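Local coordinates for Fe-regulated protein B (Neisseria meningitidis, PDB 4AIP) that imports iron across the meningococcal outer membrane as a TonB-dependent transporter, a beta-barrel filled by a plug domain, at residues B[61-64]-B[65-69]; B[110-113]-B[114-118]; B[118-121]-B[122-125]. One frame throughout, in Å; residues are numbered along the deposited sequence.

Interaction 1: residues B[61-64]-B[65-69]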
loop_
_atom_site.group_PDB
_atom_site.type_symbol
_atom_site.label_atom_id
_atom_site.label_comp_id
_atom_site.label_asym_id
_atom_site.label_seq_id
_atom_site.Cartn_x
_atom_site.Cartn_y
_atom_site.Cartn_z
ATOM N N ASP B 61 -22.103 -38.663 -2.482
ATOM C CA ASP B 61 -22.297 -38.508 -1.029
ATOM C C ASP B 61 -23.472 -39.348 -0.629
ATOM O O ASP B 61 -24.559 -39.210 -1.208
ATOM C CB ASP B 61 -22.596 -37.067 -0.627
ATOM C CG ASP B 61 -21.414 -36.142 -0.838
ATOM O OD1 ASP B 61 -20.272 -36.482 -0.449
ATOM O OD2 ASP B 61 -21.644 -35.055 -1.395
ATOM N N ARG B 62 -23.269 -40.227 0.347
ATOM C CA ARG B 62 -24.314 -41.174 0.730
ATOM C C ARG B 62 -24.559 -41.288 2.222
ATOM O O ARG B 62 -24.984 -42.335 2.686
ATOM C CB ARG B 62 -24.047 -42.563 0.165
ATOM C CG ARG B 62 -24.153 -42.658 -1.327
ATOM C CD ARG B 62 -23.064 -43.574 -1.722
ATOM N NE ARG B 62 -23.372 -44.972 -1.919
ATOM C CZ ARG B 62 -22.621 -46.018 -1.566
ATOM N NH1 ARG B 62 -21.583 -45.937 -0.872
ATOM N NH2 ARG B 62 -22.935 -47.216 -1.860
ATOM N N GLN B 63 -24.303 -40.225 2.967
ATOM C CA GLN B 63 -24.644 -40.238 4.380
ATOM C C GLN B 63 -25.768 -39.256 4.669
ATOM O O GLN B 63 -25.711 -38.482 5.612
ATOM C CB GLN B 63 -23.419 -39.998 5.226
ATOM C CG GLN B 63 -22.495 -41.181 5.194
ATOM C CD GLN B 63 -21.211 -40.913 5.884
ATOM O OE1 GLN B 63 -20.123 -40.970 5.251
ATOM N NE2 GLN B 63 -21.300 -40.604 7.199
ATOM N N GLY B 64 -26.806 -39.361 3.839
ATOM C CA GLY B 64 -27.851 -38.379 3.763
ATOM C C GLY B 64 -27.250 -37.002 3.531
ATOM O O GLY B 64 -26.796 -36.660 2.432
ATOM N N SER B 65 -27.177 -36.255 4.616
ATOM C CA SER B 65 -26.829 -34.860 4.560
ATOM C C SER B 65 -25.631 -34.521 5.473
ATOM O O SER B 65 -25.256 -33.333 5.654
ATOM C CB SER B 65 -28.067 -34.056 4.987
ATOM O OG SER B 65 -27.820 -32.697 4.935
ATOM N N LYS B 66 -25.026 -35.554 6.045
ATOM C CA LYS B 66 -23.941 -35.345 6.970
ATOM C C LYS B 66 -22.550 -34.985 6.342
ATOM O O LYS B 66 -21.716 -34.352 6.986
ATOM C CB LYS B 66 -23.885 -36.534 7.889
ATOM C CG LYS B 66 -22.629 -36.734 8.635
ATOM C CD LYS B 66 -22.604 -38.156 9.144
ATOM C CE LYS B 66 -21.329 -38.487 9.940
ATOM N NZ LYS B 66 -21.213 -37.662 11.172
ATOM N N ILE B 67 -22.346 -35.372 5.093
ATOM C CA ILE B 67 -21.161 -35.007 4.353
ATOM C C ILE B 67 -21.694 -34.447 3.075
ATOM O O ILE B 67 -22.399 -35.135 2.332
ATOM C CB ILE B 67 -20.219 -36.243 4.086
ATOM C CG1 ILE B 67 -19.588 -36.699 5.402
ATOM C CG2 ILE B 67 -19.101 -35.891 3.147
ATOM C CD1 ILE B 67 -18.965 -38.105 5.332
ATOM N N ARG B 68 -21.394 -33.175 2.860
ATOM C CA ARG B 68 -21.786 -32.518 1.637
ATOM C C ARG B 68 -20.507 -32.046 0.970
ATOM O O ARG B 68 -19.816 -31.118 1.447
ATOM C CB ARG B 68 -22.795 -31.418 1.886
ATOM C CG ARG B 68 -24.074 -31.566 1.047
ATOM C CD ARG B 68 -25.226 -30.962 1.842
ATOM N NE ARG B 68 -26.422 -30.747 1.004
ATOM C CZ ARG B 68 -27.643 -30.466 1.494
ATOM N NH1 ARG B 68 -27.843 -30.397 2.819
ATOM N NH2 ARG B 68 -28.687 -30.312 0.664
ATOM N N THR B 69 -20.161 -32.768 -0.091
ATOM C CA THR B 69 -18.949 -32.541 -0.833
ATOM C C THR B 69 -19.271 -31.530 -1.907
ATOM O O THR B 69 -20.272 -31.651 -2.574
ATOM C CB THR B 69 -18.378 -33.885 -1.435
ATOM O OG1 THR B 69 -17.966 -34.755 -0.364
ATOM C CG2 THR B 69 -17.174 -33.626 -2.357
HETATM O O HOH W 1 -23.983 -37.275 3.043
#
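Both carboxylate oxygens of Asp61 are engaged by Thr69, one by its side chain and one by its backbone. The hydroxyl OG1 of Thr69 donates to Asp61 OD1 over 2.9 Å and uses the syn lone pair of that oxygen. Thr69 N reaches Asp61 OD2 at 3.0 Å, a nearly straight bond (164°) that arrives from above the carboxylate plane. With two donors from one residue, the carboxylate is fixed against the early part of the strand. Asp61 CG lies anti to its own carbonyl carbon (chi1 -68°), which carries the group across to the strand.

The turn between them, type II' from Gln63 to Lys66 with Gly64 at the positive-phi corner, is closed by Lys66 N donating to Gln63 O at 3.0 Å. A water bridges the two limbs: it accepts from Gln63 N, donates to Ile67 O at 2.8 Å, and makes a weak bond to Gly64 O. The extended side chain of Gln63 crosses those of Lys66 and Ile67, its NE2 lying 3.4 Å from Lys66 CD.

Lys66 NZ finds its acceptors in Ala153 O and Lys151 O, while Arg68 forms a salt bridge with Glu590 of the barrel. The turn leads into strand 67-73, an outermost strand of the plug's mixed sheet; Lys66, just before it, and Arg68 within it hydrogen-bond through their backbones to strand 144-151.

Interaction 2: residues B[110-113]-B[114-118]; sequences RGMG and QNSVD
Met112 bends back over the turn that follows it, so that its two ends meet different residues. Its CB packs against Val117 CG1 at 4.1 Å, an apolar contact at the base of the side chain. CG lies anti to the carbonyl carbon, and the chain then bends about the CB-CG and CG-SD bonds (chi2 -53°, chi3 -61°) instead of running on extended. CG and SD make no close approach to 114-118; they carry the chain round until the methyl CE of Met112 arrives beside Ser116 OG, 3.2 Å away. The thioether is therefore curled alongside the turn, with its root on Val117 and its tip on Ser116.

Next to it in the chain, the backbone is drawn together on a single acceptor. Gly113 O receives Ser116 N at 2.9 Å along a fairly straight N-H (164°), from above the carbonyl plane. It also receives Val117 N at 2.9 Å, with a more bent N-H but closer to the carbonyl plane. The two donors gather residues 113 to 117 into a compact, helix-like turn. Val117 closes over the same oxygen: its CG1 is 3.4 Å from Gly113 O and also reaches Met112 O, so the acceptor lies against a branched aliphatic group.

Asn115 O accepts hydrogen bonds from Arg506 and Arg509. The whole turn is buried between plug and barrel, linking short strand 112-113 to strand 118-121. Val117 rests on Leu107 and Leu109 of the adjacent strand 107-109, whereas Met112 reaches Pro611 and Phe613 on barrel strand 600-615.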
loop_
_atom_site.group_PDB
_atom_site.type_symbol
_atom_site.label_atom_id
_atom_site.label_comp_id
_atom_site.label_asym_id
_atom_site.label_seq_id
_atom_site.Cartn_x
_atom_site.Cartn_y
_atom_site.Cartn_z
ATOM N N ARG B 110 -25.236 -26.865 12.751
ATOM C CA ARG B 110 -26.269 -27.557 13.583
ATOM C C ARG B 110 -26.235 -26.882 14.908
ATOM O O ARG B 110 -26.110 -27.554 15.937
ATOM C CB ARG B 110 -25.937 -29.036 13.757
ATOM C CG ARG B 110 -25.856 -29.848 12.503
ATOM C CD ARG B 110 -25.563 -31.307 12.797
ATOM N NE ARG B 110 -25.858 -32.169 11.629
ATOM C CZ ARG B 110 -25.374 -33.402 11.470
ATOM N NH1 ARG B 110 -24.581 -33.957 12.421
ATOM N NH2 ARG B 110 -25.679 -34.078 10.378
ATOM N N GLY B 111 -26.180 -25.562 14.915
ATOM C CA GLY B 111 -26.265 -24.835 16.197
ATOM C C GLY B 111 -24.974 -24.738 17.018
ATOM O O GLY B 111 -24.927 -24.041 18.071
ATOM N N MET B 112 -23.933 -25.425 16.555
ATOM C CA MET B 112 -22.670 -25.461 17.254
ATOM C C MET B 112 -21.675 -24.434 16.697
ATOM O O MET B 112 -21.461 -24.377 15.447
ATOM C CB MET B 112 -22.062 -26.844 17.144
ATOM C CG MET B 112 -22.740 -28.022 17.886
ATOM S SD MET B 112 -23.038 -27.744 19.646
ATOM C CE MET B 112 -21.347 -27.514 20.228
ATOM N N GLY B 113 -21.073 -23.635 17.601
ATOM C CA GLY B 113 -20.069 -22.607 17.242
ATOM C C GLY B 113 -18.627 -23.000 16.874
ATOM O O GLY B 113 -18.250 -24.185 16.903
ATOM N N GLN B 114 -17.800 -21.992 16.544
ATOM C CA GLN B 114 -16.407 -22.244 16.102
ATOM C C GLN B 114 -15.441 -22.701 17.232
ATOM O O GLN B 114 -14.264 -22.961 17.011
ATOM C CB GLN B 114 -15.829 -21.038 15.346
ATOM C CG GLN B 114 -16.625 -20.587 14.128
ATOM C CD GLN B 114 -16.004 -19.367 13.505
ATOM O OE1 GLN B 114 -14.990 -19.483 12.810
ATOM N NE2 GLN B 114 -16.573 -18.179 13.772
ATOM N N ASN B 115 -15.962 -22.824 18.437
ATOM C CA ASN B 115 -15.287 -23.554 19.481
ATOM C C ASN B 115 -15.196 -25.056 19.103
ATOM O O ASN B 115 -14.284 -25.747 19.533
ATOM C CB ASN B 115 -16.052 -23.334 20.787
ATOM C CG ASN B 115 -15.485 -24.142 21.960
ATOM O OD1 ASN B 115 -14.493 -23.757 22.603
ATOM N ND2 ASN B 115 -16.146 -25.225 22.267
ATOM N N SER B 116 -16.112 -25.542 18.276
ATOM C CA SER B 116 -16.184 -26.971 18.007
ATOM C C SER B 116 -16.164 -27.192 16.527
ATOM O O SER B 116 -15.947 -28.347 16.113
ATOM C CB SER B 116 -17.455 -27.696 18.514
ATOM O OG SER B 116 -18.374 -26.899 19.244
ATOM N N VAL B 117 -16.427 -26.160 15.713
ATOM C CA VAL B 117 -16.410 -26.347 14.225
ATOM C C VAL B 117 -15.274 -25.550 13.592
ATOM O O VAL B 117 -15.022 -24.401 13.965
ATOM C CB VAL B 117 -17.780 -25.954 13.536
ATOM C CG1 VAL B 117 -18.983 -26.431 14.405
ATOM C CG2 VAL B 117 -17.875 -24.442 13.381
ATOM N N ASP B 118 -14.578 -26.160 12.633
ATOM C CA ASP B 118 -13.319 -25.565 12.139
ATOM C C ASP B 118 -13.562 -25.255 10.694
ATOM O O ASP B 118 -14.473 -25.876 10.104
ATOM C CB ASP B 118 -12.196 -26.614 12.238
ATOM C CG ASP B 118 -11.774 -26.888 13.649
ATOM O OD1 ASP B 118 -11.610 -25.925 14.450
ATOM O OD2 ASP B 118 -11.548 -28.076 13.947
#

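Interaction 3: residues B[118-121]-B[122-125]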
loop_
_atom_site.group_PDB
_atom_site.type_symbol
_atom_site.label_atom_id
_atom_site.label_comp_id
_atom_site.label_asym_id
_atom_site.label_seq_id
_atom_site.Cartn_x
_atom_site.Cartn_y
_atom_site.Cartn_z
ATOM N N ASP B 118 -14.578 -26.160 12.633
ATOM C CA ASP B 118 -13.319 -25.565 12.139
ATOM C C ASP B 118 -13.562 -25.255 10.694
ATOM O O ASP B 118 -14.473 -25.876 10.104
ATOM C CB ASP B 118 -12.196 -26.614 12.238
ATOM C CG ASP B 118 -11.774 -26.888 13.649
ATOM O OD1 ASP B 118 -11.610 -25.925 14.450
ATOM O OD2 ASP B 118 -11.548 -28.076 13.947
ATOM N N ILE B 119 -12.781 -24.332 10.145
ATOM C CA ILE B 119 -12.665 -24.087 8.735
ATOM C C ILE B 119 -11.263 -24.567 8.378
ATOM O O ILE B 119 -10.266 -24.046 8.907
ATOM C CB ILE B 119 -12.737 -22.578 8.409
ATOM C CG1 ILE B 119 -14.195 -22.083 8.648
ATOM C CG2 ILE B 119 -12.337 -22.290 6.897
ATOM C CD1 ILE B 119 -14.271 -20.909 9.523
ATOM N N LYS B 120 -11.234 -25.500 7.424
ATOM C CA LYS B 120 -10.037 -26.101 6.948
ATOM C C LYS B 120 -9.774 -25.567 5.590
ATOM O O LYS B 120 -10.656 -25.666 4.736
ATOM C CB LYS B 120 -10.280 -27.609 6.885
ATOM C CG LYS B 120 -10.434 -28.220 8.253
ATOM C CD LYS B 120 -10.508 -29.753 8.186
ATOM C CE LYS B 120 -10.922 -30.350 9.551
ATOM N NZ LYS B 120 -10.430 -31.781 9.758
ATOM N N VAL B 121 -8.608 -24.950 5.361
ATOM C CA VAL B 121 -8.234 -24.639 3.980
ATOM C C VAL B 121 -6.968 -25.357 3.713
ATOM O O VAL B 121 -6.056 -25.390 4.603
ATOM C CB VAL B 121 -8.203 -23.135 3.639
ATOM C CG1 VAL B 121 -9.064 -22.270 4.664
ATOM C CG2 VAL B 121 -6.849 -22.616 3.444
ATOM N N ASP B 122 -6.948 -26.014 2.557
ATOM C CA ASP B 122 -5.869 -26.891 2.129
ATOM C C ASP B 122 -5.428 -27.804 3.291
ATOM O O ASP B 122 -4.233 -28.086 3.454
ATOM C CB ASP B 122 -4.693 -26.041 1.670
ATOM C CG ASP B 122 -5.028 -25.167 0.465
ATOM O OD1 ASP B 122 -5.806 -25.620 -0.408
ATOM O OD2 ASP B 122 -4.496 -24.051 0.390
ATOM N N ASN B 123 -6.397 -28.212 4.111
ATOM C CA ASN B 123 -6.145 -29.141 5.199
ATOM C C ASN B 123 -5.171 -28.579 6.265
ATOM O O ASN B 123 -4.285 -29.295 6.735
ATOM C CB ASN B 123 -5.659 -30.496 4.677
ATOM C CG ASN B 123 -5.984 -31.639 5.643
ATOM O OD1 ASN B 123 -6.820 -31.498 6.560
ATOM N ND2 ASN B 123 -5.291 -32.772 5.463
ATOM N N ALA B 124 -5.356 -27.299 6.609
ATOM C CA ALA B 124 -4.656 -26.658 7.747
ATOM C C ALA B 124 -5.668 -25.860 8.577
ATOM O O ALA B 124 -6.516 -25.142 8.018
ATOM C CB ALA B 124 -3.582 -25.732 7.192
ATOM N N TYR B 125 -5.612 -25.954 9.905
ATOM C CA TYR B 125 -6.651 -25.322 10.715
ATOM C C TYR B 125 -6.168 -25.143 12.139
ATOM O O TYR B 125 -5.520 -26.023 12.702
ATOM C CB TYR B 125 -7.939 -26.147 10.666
ATOM C CG TYR B 125 -7.757 -27.674 10.873
ATOM C CD1 TYR B 125 -7.321 -28.510 9.819
ATOM C CD2 TYR B 125 -8.057 -28.267 12.075
ATOM C CE1 TYR B 125 -7.200 -29.878 9.967
ATOM C CE2 TYR B 125 -7.930 -29.653 12.255
ATOM C CZ TYR B 125 -7.481 -30.457 11.199
ATOM O OH TYR B 125 -7.333 -31.841 11.367
#
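Ala124 N donates to Val121 O at 2.9 Å and closes a type I' beta turn with Asp122 and Asn123 at its corners. The return bond, Val121 N to Ala124 O, is weak at 3.4 Å; together the two make Val121 and Ala124 an antiparallel hydrogen-bonded pair, the single bridge that closes the turn.

Flanking the turn, Lys120 and Tyr125 run side by side in the same direction. The lysine chain is extended and lies along one ring face: Lys120 CG is 3.5 Å from Tyr125 CD1, and Lys120 CE makes a CH-pi contact, 3.8 Å from the centroid of the Tyr125 ring. Lys120 NZ completes it with an off-centre cation-pi interaction, 4.1 Å from the same Tyr125 centroid. The ring is set there by its first torsion (chi1 47°), which places CG between the backbone N and the carbonyl carbon. Its hydroxyl is fixed separately, accepting from Ile160 N.

Asp122 OD2 bonds to Thr171 OG1, and Asp118 forms a salt bridge with Arg506 of the barrel. Strand 118-121 forms an edge of the plug's mixed sheet, its backbone hydrogen-bonded to Ile167 and Ala169 of the parallel strand 165-171.

How the interactions relate
From the N terminus, interaction 1 closes the turn that leads into strand 67-73. The chain later enters interaction 2, the turn after strand 112-113, and passes directly through the shared Asp118 into interaction 3, which reverses it after strand 118-121. The three are in series and none encloses another. Interactions 1 and 3 are attached to the two outermost strands of the same mixed plug sheet, their nearest atoms about 11 Å apart. Interaction 2 touches both by packing, Arg110 NH2 on Lys66 CB and the Gln114 side chain on Ile119. Its chain leads from strand 112-113, an edge of the small sheet with 95-97 and 107-109, to strand 118-121 of the mixed sheet.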